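Local coordinates for protein mannose-6-phosphate isomerase (Bacillus subtilis, PDB 1QWR) that catalyses the zinc-dependent interconversion of D-mannose 6-phosphate and D-fructose 6-phosphate, at residues Asn190-Arg202 / Pro209-Ala221. Residues are numbered along the deposited sequence; the frame is centred on the assembly and turned at random.
Sequences NSDATYRVYDYDR and PRELHFAKAVNAA. With SO4 (sulfate ion), chain C.
Asp199 and Arg210 form a two-bond salt bridge, in which the arginine grips the carboxylate side-on: NE reaches OD2 and NH2 reaches OD1, each at 2.8 Å. Both bonds are nearly straight and lie close to the guanidinium plane, yet they meet the carboxylate from above its own plane. Arg202 NH2 comes to Asp199 OD1 from the opposite face, so one acid serves two arginines. A water joins Asp199 OD2 to Arg202 O and Arg210 N.

The bend of Arg210 at chi3 (-64°) turns one guanidinium edge to Asp199 while NH1 and NH2 hydrogen-bond a sulfate ion, probably from the crystallisation liquor; arginine's several N-H groups suit it to hold both anions. Arg196, probably an active-site residue as in related enzymes, adds a bond from NE to sulfate O3, 3.2 Å long. Its NE lies over the centre of the Arg210 guanidinium. Ser97, Lys18, Lys99 and Trp20 also bind the sulfate, which perhaps marks where the substrate phosphate binds.

Two backbone carbonyls take further bonds across the contact. Arg196 NH1 donates to Glu211 O at 2.8 Å, in the guanidinium plane and on a lone pair of the carbonyl oxygen, while His213 N, at the helix N-cap position, donates to Arg196 O.

Lys216 CB sits 3.5 Å above the Tyr195 ring centre in a CH-pi contact. Small alanines let the helix come close: Ala217 CB presses tightly on Val197 CG1 (3.3 Å), and Ala220 CB lies at the Tyr195 ring edge. Tyr195 OH and Lys216 NZ converge on Glu111.

Helix 214-220 thus packs against strand 195-198, which pairs antiparallel with strand 98-100, with a classic bulge where Val197 and Tyr198 both face Ile98; helices 104-110 and 141-149 also touch the helix.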
ATOM      1  N   ASN A 190      -1.896  -3.934   8.097  1.00 14.84           N
ATOM      2  CA  ASN A 190      -1.724  -5.373   7.805  1.00 14.47           C
ATOM      3  C   ASN A 190      -3.091  -6.072   7.957  1.00 13.51           C
ATOM      4  O   ASN A 190      -3.473  -6.560   9.026  1.00 13.39           O
ATOM      5  CB  ASN A 190      -0.687  -5.919   8.791  1.00 14.29           C
ATOM      6  CG  ASN A 190      -0.491  -7.420   8.669  1.00 14.52           C
ATOM      7  OD1 ASN A 190      -0.909  -8.046   7.690  1.00 16.31           O
ATOM      8  ND2 ASN A 190       0.162  -8.000   9.668  1.00 12.71           N
ATOM      9  N   SER A 191      -3.842  -6.093   6.865  1.00 13.19           N
ATOM     10  CA  SER A 191      -5.201  -6.608   6.894  1.00 13.48           C
ATOM     11  C   SER A 191      -5.639  -6.937   5.483  1.00 14.84           C
ATOM     12  O   SER A 191      -5.088  -6.385   4.527  1.00 13.33           O
ATOM     13  CB  SER A 191      -6.122  -5.514   7.475  1.00 16.54           C
ATOM     14  OG  SER A 191      -7.497  -5.699   7.150  1.00 15.97           O
ATOM     15  N   ASP A 192      -6.623  -7.829   5.346  1.00 16.65           N
ATOM     16  CA  ASP A 192      -7.161  -8.185   4.034  1.00 17.40           C
ATOM     17  C   ASP A 192      -8.679  -8.063   4.126  1.00 19.73           C
ATOM     18  O   ASP A 192      -9.407  -8.683   3.357  1.00 20.48           O
ATOM     19  CB  ASP A 192      -6.746  -9.621   3.664  1.00 21.54           C
ATOM     20  CG  ASP A 192      -7.012  -9.964   2.199  1.00 24.86           C
ATOM     21  OD1 ASP A 192      -6.919  -9.075   1.318  1.00 24.16           O
ATOM     22  OD2 ASP A 192      -7.293 -11.155   1.927  1.00 26.34           O
ATOM     23  N   ALA A 193      -9.144  -7.251   5.074  1.00 17.09           N
ATOM     24  CA  ALA A 193     -10.583  -7.043   5.292  1.00 17.93           C
ATOM     25  C   ALA A 193     -11.201  -6.094   4.271  1.00 18.53           C
ATOM     26  O   ALA A 193     -10.989  -4.866   4.307  1.00 16.42           O
ATOM     27  CB  ALA A 193     -10.812  -6.533   6.691  1.00 17.46           C
ATOM     28  N   THR A 194     -11.991  -6.672   3.364  1.00 21.21           N
ATOM     29  CA  THR A 194     -12.623  -5.905   2.298  1.00 19.95           C
ATOM     30  C   THR A 194     -14.080  -6.280   2.081  1.00 20.39           C
ATOM     31  O   THR A 194     -14.396  -7.452   1.940  1.00 22.29           O
ATOM     32  CB  THR A 194     -11.890  -6.137   0.971  1.00 23.16           C
ATOM     33  OG1 THR A 194     -10.536  -5.693   1.103  1.00 22.90           O
ATOM     34  CG2 THR A 194     -12.578  -5.378  -0.170  1.00 22.53           C
ATOM     35  N   TYR A 195     -14.951  -5.277   2.038  1.00 18.74           N
ATOM     36  CA  TYR A 195     -16.376  -5.503   1.809  1.00 19.77           C
ATOM     37  C   TYR A 195     -16.733  -4.863   0.469  1.00 18.47           C
ATOM     38  O   TYR A 195     -16.722  -3.637   0.336  1.00 17.45           O
ATOM     39  CB  TYR A 195     -17.215  -4.882   2.944  1.00 18.71           C
ATOM     40  CG  TYR A 195     -16.863  -5.406   4.332  1.00 18.59           C
ATOM     41  CD1 TYR A 195     -16.545  -6.755   4.535  1.00 20.82           C
ATOM     42  CD2 TYR A 195     -16.864  -4.557   5.442  1.00 20.00           C
ATOM     43  CE1 TYR A 195     -16.238  -7.236   5.813  1.00 20.04           C
ATOM     44  CE2 TYR A 195     -16.562  -5.025   6.716  1.00 16.30           C
ATOM     45  CZ  TYR A 195     -16.248  -6.363   6.896  1.00 19.72           C
ATOM     46  OH  TYR A 195     -15.944  -6.826   8.153  1.00 20.74           O
ATOM     47  N   ARG A 196     -17.034  -5.695  -0.528  1.00 19.50           N
ATOM     48  CA  ARG A 196     -17.376  -5.191  -1.856  1.00 19.50           C
ATOM     49  C   ARG A 196     -18.864  -4.931  -1.985  1.00 21.79           C
ATOM     50  O   ARG A 196     -19.668  -5.710  -1.474  1.00 21.28           O
ATOM     51  CB  ARG A 196     -17.028  -6.209  -2.935  1.00 22.53           C
ATOM     52  CG  ARG A 196     -15.622  -6.693  -2.904  1.00 24.90           C
ATOM     53  CD  ARG A 196     -15.288  -7.404  -4.208  1.00 24.58           C
ATOM     54  NE  ARG A 196     -13.947  -7.964  -4.147  1.00 26.37           N
ATOM     55  CZ  ARG A 196     -13.678  -9.192  -3.735  1.00 28.03           C
ATOM     56  NH1 ARG A 196     -14.658  -9.996  -3.354  1.00 29.15           N
ATOM     57  NH2 ARG A 196     -12.424  -9.609  -3.697  1.00 31.93           N
ATOM     58  N   VAL A 197     -19.228  -3.853  -2.670  1.00 23.39           N
ATOM     59  CA  VAL A 197     -20.640  -3.576  -2.879  1.00 25.39           C
ATOM     60  C   VAL A 197     -20.978  -3.777  -4.353  1.00 26.60           C
ATOM     61  O   VAL A 197     -22.125  -4.038  -4.698  1.00 27.64           O
ATOM     62  CB  VAL A 197     -21.039  -2.138  -2.444  1.00 26.33           C
ATOM     63  CG1 VAL A 197     -20.620  -1.901  -0.987  1.00 29.19           C
ATOM     64  CG2 VAL A 197     -20.418  -1.097  -3.348  1.00 26.87           C
ATOM     65  N   TYR A 198     -19.972  -3.680  -5.219  1.00 25.20           N
ATOM     66  CA  TYR A 198     -20.193  -3.832  -6.659  1.00 25.14           C
ATOM     67  C   TYR A 198     -18.913  -4.210  -7.389  1.00 25.90           C
ATOM     68  O   TYR A 198     -17.856  -3.624  -7.135  1.00 24.72           O
ATOM     69  CB  TYR A 198     -20.728  -2.526  -7.243  1.00 27.74           C
ATOM     70  CG  TYR A 198     -21.133  -2.628  -8.696  1.00 28.19           C
ATOM     71  CD1 TYR A 198     -21.961  -3.659  -9.131  1.00 30.27           C
ATOM     72  CD2 TYR A 198     -20.716  -1.674  -9.628  1.00 29.71           C
ATOM     73  CE1 TYR A 198     -22.372  -3.744 -10.470  1.00 31.58           C
ATOM     74  CE2 TYR A 198     -21.125  -1.750 -10.966  1.00 32.58           C
ATOM     75  CZ  TYR A 198     -21.949  -2.790 -11.375  1.00 32.49           C
ATOM     76  OH  TYR A 198     -22.336  -2.887 -12.695  1.00 35.76           O
ATOM     77  N   ASP A 199     -19.012  -5.179  -8.298  1.00 23.62           N
ATOM     78  CA  ASP A 199     -17.845  -5.642  -9.056  1.00 24.29           C
ATOM     79  C   ASP A 199     -18.127  -5.751 -10.554  1.00 24.98           C
ATOM     80  O   ASP A 199     -17.567  -6.611 -11.242  1.00 26.49           O
ATOM     81  CB  ASP A 199     -17.364  -6.992  -8.524  1.00 22.76           C
ATOM     82  CG  ASP A 199     -15.971  -7.349  -9.016  1.00 24.02           C
ATOM     83  OD1 ASP A 199     -15.140  -6.431  -9.148  1.00 24.73           O
ATOM     84  OD2 ASP A 199     -15.690  -8.544  -9.252  1.00 25.37           O
ATOM     85  N   TYR A 200     -19.028  -4.896 -11.034  1.00 26.77           N
ATOM     86  CA  TYR A 200     -19.364  -4.834 -12.445  1.00 28.95           C
ATOM     87  C   TYR A 200     -19.847  -6.148 -13.055  1.00 30.11           C
ATOM     88  O   TYR A 200     -19.729  -6.349 -14.264  1.00 32.75           O
ATOM     89  CB  TYR A 200     -18.141  -4.304 -13.203  1.00 28.37           C
ATOM     90  CG  TYR A 200     -17.709  -2.939 -12.728  1.00 29.43           C
ATOM     91  CD1 TYR A 200     -18.412  -1.795 -13.112  1.00 32.27           C
ATOM     92  CD2 TYR A 200     -16.640  -2.788 -11.839  1.00 29.60           C
ATOM     93  CE1 TYR A 200     -18.062  -0.533 -12.620  1.00 34.65           C
ATOM     94  CE2 TYR A 200     -16.284  -1.535 -11.339  1.00 30.38           C
ATOM     95  CZ  TYR A 200     -16.998  -0.413 -11.733  1.00 32.77           C
ATOM     96  OH  TYR A 200     -16.655   0.831 -11.254  1.00 33.60           O
ATOM     97  N   ASP A 201     -20.400  -7.030 -12.225  1.00 32.42           N
ATOM     98  CA  ASP A 201     -20.910  -8.329 -12.669  1.00 34.33           C
ATOM     99  C   ASP A 201     -19.902  -9.170 -13.447  1.00 34.96           C
ATOM    100  O   ASP A 201     -20.269  -9.890 -14.389  1.00 34.55           O
ATOM    101  CB  ASP A 201     -22.165  -8.130 -13.523  1.00 37.44           C
ATOM    102  CG  ASP A 201     -23.263  -7.404 -12.771  1.00 39.10           C
ATOM    103  OD1 ASP A 201     -23.752  -7.961 -11.768  1.00 42.33           O
ATOM    104  OD2 ASP A 201     -23.624  -6.279 -13.173  1.00 41.77           O
ATOM    105  N   ARG A 202     -18.638  -9.100 -13.042  1.00 31.48           N
ATOM    106  CA  ARG A 202     -17.586  -9.844 -13.718  1.00 31.86           C
ATOM    107  C   ARG A 202     -17.361 -11.243 -13.183  1.00 32.51           C
ATOM    108  O   ARG A 202     -17.672 -11.535 -12.037  1.00 33.91           O
ATOM    109  CB  ARG A 202     -16.276  -9.070 -13.641  1.00 28.23           C
ATOM    110  CG  ARG A 202     -16.314  -7.772 -14.401  1.00 25.87           C
ATOM    111  CD  ARG A 202     -15.012  -7.003 -14.240  1.00 27.23           C
ATOM    112  NE  ARG A 202     -14.811  -6.526 -12.871  1.00 25.08           N
ATOM    113  CZ  ARG A 202     -13.860  -5.663 -12.529  1.00 25.72           C
ATOM    114  NH1 ARG A 202     -13.030  -5.203 -13.462  1.00 23.22           N
ATOM    115  NH2 ARG A 202     -13.757  -5.228 -11.271  1.00 23.57           N
ATOM    116  N   PRO A 209     -18.629 -15.427 -10.056  1.00 34.14           N
ATOM    117  CA  PRO A 209     -18.646 -14.007  -9.672  1.00 33.34           C
ATOM    118  C   PRO A 209     -17.900 -13.831  -8.355  1.00 30.82           C
ATOM    119  O   PRO A 209     -17.862 -14.752  -7.545  1.00 31.43           O
ATOM    120  CB  PRO A 209     -20.134 -13.694  -9.494  1.00 34.63           C
ATOM    121  CG  PRO A 209     -20.863 -14.887 -10.083  1.00 35.21           C
ATOM    122  CD  PRO A 209     -19.948 -16.036  -9.825  1.00 35.77           C
ATOM    123  N   ARG A 210     -17.306 -12.664  -8.131  1.00 28.16           N
ATOM    124  CA  ARG A 210     -16.603 -12.462  -6.873  1.00 27.28           C
ATOM    125  C   ARG A 210     -17.591 -12.087  -5.772  1.00 26.91           C
ATOM    126  O   ARG A 210     -18.625 -11.466  -6.033  1.00 26.74           O
ATOM    127  CB  ARG A 210     -15.515 -11.400  -7.032  1.00 25.56           C
ATOM    128  CG  ARG A 210     -14.489 -11.796  -8.114  1.00 25.42           C
ATOM    129  CD  ARG A 210     -13.202 -11.019  -7.966  1.00 24.61           C
ATOM    130  NE  ARG A 210     -13.382  -9.579  -8.170  1.00 22.68           N
ATOM    131  CZ  ARG A 210     -12.516  -8.661  -7.740  1.00 24.37           C
ATOM    132  NH1 ARG A 210     -11.418  -9.046  -7.085  1.00 23.52           N
ATOM    133  NH2 ARG A 210     -12.740  -7.367  -7.948  1.00 20.57           N
ATOM    134  N   GLU A 211     -17.264 -12.480  -4.545  1.00 27.24           N
ATOM    135  CA  GLU A 211     -18.106 -12.230  -3.372  1.00 28.65           C
ATOM    136  C   GLU A 211     -18.386 -10.762  -3.068  1.00 26.92           C
ATOM    137  O   GLU A 211     -17.485  -9.932  -3.111  1.00 25.76           O
ATOM    138  CB  GLU A 211     -17.452 -12.843  -2.141  1.00 32.38           C
ATOM    139  CG  GLU A 211     -18.093 -14.105  -1.621  1.00 40.91           C
ATOM    140  CD  GLU A 211     -17.514 -14.503  -0.274  1.00 43.95           C
ATOM    141  OE1 GLU A 211     -17.734 -13.757   0.708  1.00 45.75           O
ATOM    142  OE2 GLU A 211     -16.835 -15.552  -0.200  1.00 46.68           O
ATOM    143  N   LEU A 212     -19.641 -10.455  -2.754  1.00 26.32           N
ATOM    144  CA  LEU A 212     -20.037  -9.096  -2.386  1.00 25.83           C
ATOM    145  C   LEU A 212     -20.426  -9.190  -0.902  1.00 25.95           C
ATOM    146  O   LEU A 212     -20.812 -10.260  -0.428  1.00 27.02           O
ATOM    147  CB  LEU A 212     -21.220  -8.612  -3.236  1.00 24.36           C
ATOM    148  CG  LEU A 212     -21.017  -8.584  -4.760  1.00 25.38           C
ATOM    149  CD1 LEU A 212     -22.234  -7.924  -5.425  1.00 26.94           C
ATOM    150  CD2 LEU A 212     -19.749  -7.813  -5.114  1.00 24.95           C
ATOM    151  N   HIS A 213     -20.302  -8.088  -0.172  1.00 26.70           N
ATOM    152  CA  HIS A 213     -20.602  -8.076   1.257  1.00 26.88           C
ATOM    153  C   HIS A 213     -21.415  -6.815   1.505  1.00 28.10           C
ATOM    154  O   HIS A 213     -20.946  -5.888   2.163  1.00 25.87           O
ATOM    155  CB  HIS A 213     -19.291  -8.004   2.056  1.00 27.65           C
ATOM    156  CG  HIS A 213     -18.157  -8.762   1.431  1.00 30.50           C
ATOM    157  ND1 HIS A 213     -17.786 -10.027   1.842  1.00 32.85           N
ATOM    158  CD2 HIS A 213     -17.330  -8.443   0.405  1.00 30.42           C
ATOM    159  CE1 HIS A 213     -16.777 -10.450   1.097  1.00 32.59           C
ATOM    160  NE2 HIS A 213     -16.483  -9.507   0.218  1.00 33.52           N
ATOM    161  N   PHE A 214     -22.628  -6.789   0.962  1.00 27.29           N
ATOM    162  CA  PHE A 214     -23.505  -5.629   1.068  1.00 29.03           C
ATOM    163  C   PHE A 214     -23.773  -5.132   2.501  1.00 26.38           C
ATOM    164  O   PHE A 214     -23.534  -3.968   2.806  1.00 26.12           O
ATOM    165  CB  PHE A 214     -24.835  -5.939   0.357  1.00 32.03           C
ATOM    166  CG  PHE A 214     -25.618  -4.713  -0.050  1.00 36.48           C
ATOM    167  CD1 PHE A 214     -25.136  -3.433   0.210  1.00 37.55           C
ATOM    168  CD2 PHE A 214     -26.847  -4.843  -0.693  1.00 39.13           C
ATOM    169  CE1 PHE A 214     -25.865  -2.297  -0.160  1.00 38.97           C
ATOM    170  CE2 PHE A 214     -27.588  -3.713  -1.069  1.00 38.77           C
ATOM    171  CZ  PHE A 214     -27.094  -2.440  -0.800  1.00 40.01           C
ATOM    172  N   ALA A 215     -24.270  -6.008   3.364  1.00 26.77           N
ATOM    173  CA  ALA A 215     -24.589  -5.648   4.745  1.00 25.92           C
ATOM    174  C   ALA A 215     -23.377  -5.112   5.484  1.00 24.43           C
ATOM    175  O   ALA A 215     -23.418  -4.033   6.079  1.00 22.27           O
ATOM    176  CB  ALA A 215     -25.153  -6.867   5.491  1.00 27.40           C
ATOM    177  N   LYS A 216     -22.291  -5.871   5.440  1.00 22.68           N
ATOM    178  CA  LYS A 216     -21.082  -5.450   6.127  1.00 21.73           C
ATOM    179  C   LYS A 216     -20.555  -4.127   5.600  1.00 21.65           C
ATOM    180  O   LYS A 216     -20.084  -3.300   6.375  1.00 21.12           O
ATOM    181  CB  LYS A 216     -20.006  -6.534   6.032  1.00 22.87           C
ATOM    182  CG  LYS A 216     -20.260  -7.720   6.964  1.00 24.31           C
ATOM    183  CD  LYS A 216     -19.120  -8.720   6.927  1.00 27.97           C
ATOM    184  CE  LYS A 216     -19.276  -9.772   8.004  1.00 32.11           C
ATOM    185  NZ  LYS A 216     -18.128 -10.714   8.007  1.00 34.01           N
ATOM    186  N   ALA A 217     -20.627  -3.922   4.287  1.00 19.95           N
ATOM    187  CA  ALA A 217     -20.145  -2.678   3.703  1.00 20.02           C
ATOM    188  C   ALA A 217     -20.964  -1.511   4.232  1.00 20.79           C
ATOM    189  O   ALA A 217     -20.432  -0.462   4.606  1.00 20.58           O
ATOM    190  CB  ALA A 217     -20.254  -2.729   2.169  1.00 19.19           C
ATOM    191  N   VAL A 218     -22.275  -1.684   4.253  1.00 22.61           N
ATOM    192  CA  VAL A 218     -23.131  -0.600   4.735  1.00 22.04           C
ATOM    193  C   VAL A 218     -22.868  -0.338   6.217  1.00 19.94           C
ATOM    194  O   VAL A 218     -22.804   0.814   6.657  1.00 23.08           O
ATOM    195  CB  VAL A 218     -24.614  -0.939   4.482  1.00 22.58           C
ATOM    196  CG1 VAL A 218     -25.497   0.167   5.041  1.00 24.17           C
ATOM    197  CG2 VAL A 218     -24.847  -1.066   2.964  1.00 22.78           C
ATOM    198  N   ASN A 219     -22.683  -1.403   6.986  1.00 21.66           N
ATOM    199  CA  ASN A 219     -22.392  -1.252   8.414  1.00 20.40           C
ATOM    200  C   ASN A 219     -21.050  -0.546   8.644  1.00 20.36           C
ATOM    201  O   ASN A 219     -20.917   0.276   9.548  1.00 19.09           O
ATOM    202  CB  ASN A 219     -22.354  -2.616   9.091  1.00 24.38           C
ATOM    203  CG  ASN A 219     -23.723  -3.075   9.554  1.00 31.09           C
ATOM    204  OD1 ASN A 219     -24.258  -2.563  10.543  1.00 35.28           O
ATOM    205  ND2 ASN A 219     -24.297  -4.033   8.846  1.00 29.54           N
ATOM    206  N   ALA A 220     -20.053  -0.865   7.829  1.00 19.43           N
ATOM    207  CA  ALA A 220     -18.732  -0.262   8.017  1.00 20.27           C
ATOM    208  C   ALA A 220     -18.556   1.113   7.418  1.00 20.57           C
ATOM    209  O   ALA A 220     -17.648   1.868   7.806  1.00 19.94           O
ATOM    210  CB  ALA A 220     -17.656  -1.191   7.453  1.00 19.45           C
ATOM    211  N   ALA A 221     -19.424   1.447   6.476  1.00 19.69           N
ATOM    212  CA  ALA A 221     -19.326   2.706   5.763  1.00 20.29           C
ATOM    213  C   ALA A 221     -19.694   3.934   6.565  1.00 21.64           C
ATOM    214  O   ALA A 221     -20.666   3.942   7.313  1.00 22.53           O
ATOM    215  CB  ALA A 221     -20.180   2.644   4.479  1.00 21.08           C
TER
HETATM  216  S   SO4 C 601     -10.584  -5.782  -5.224  1.00 26.41           S
HETATM  217  O1  SO4 C 601     -11.545  -5.211  -6.200  1.00 23.62           O
HETATM  218  O2  SO4 C 601      -9.839  -6.886  -5.838  1.00 21.25           O
HETATM  219  O3  SO4 C 601     -11.296  -6.250  -4.024  1.00 25.23           O
HETATM  220  O4  SO4 C 601      -9.632  -4.724  -4.833  1.00 24.01           O
HETATM  221  O   HOH W   1     -17.669 -10.212  -9.725  1.00 25.61           O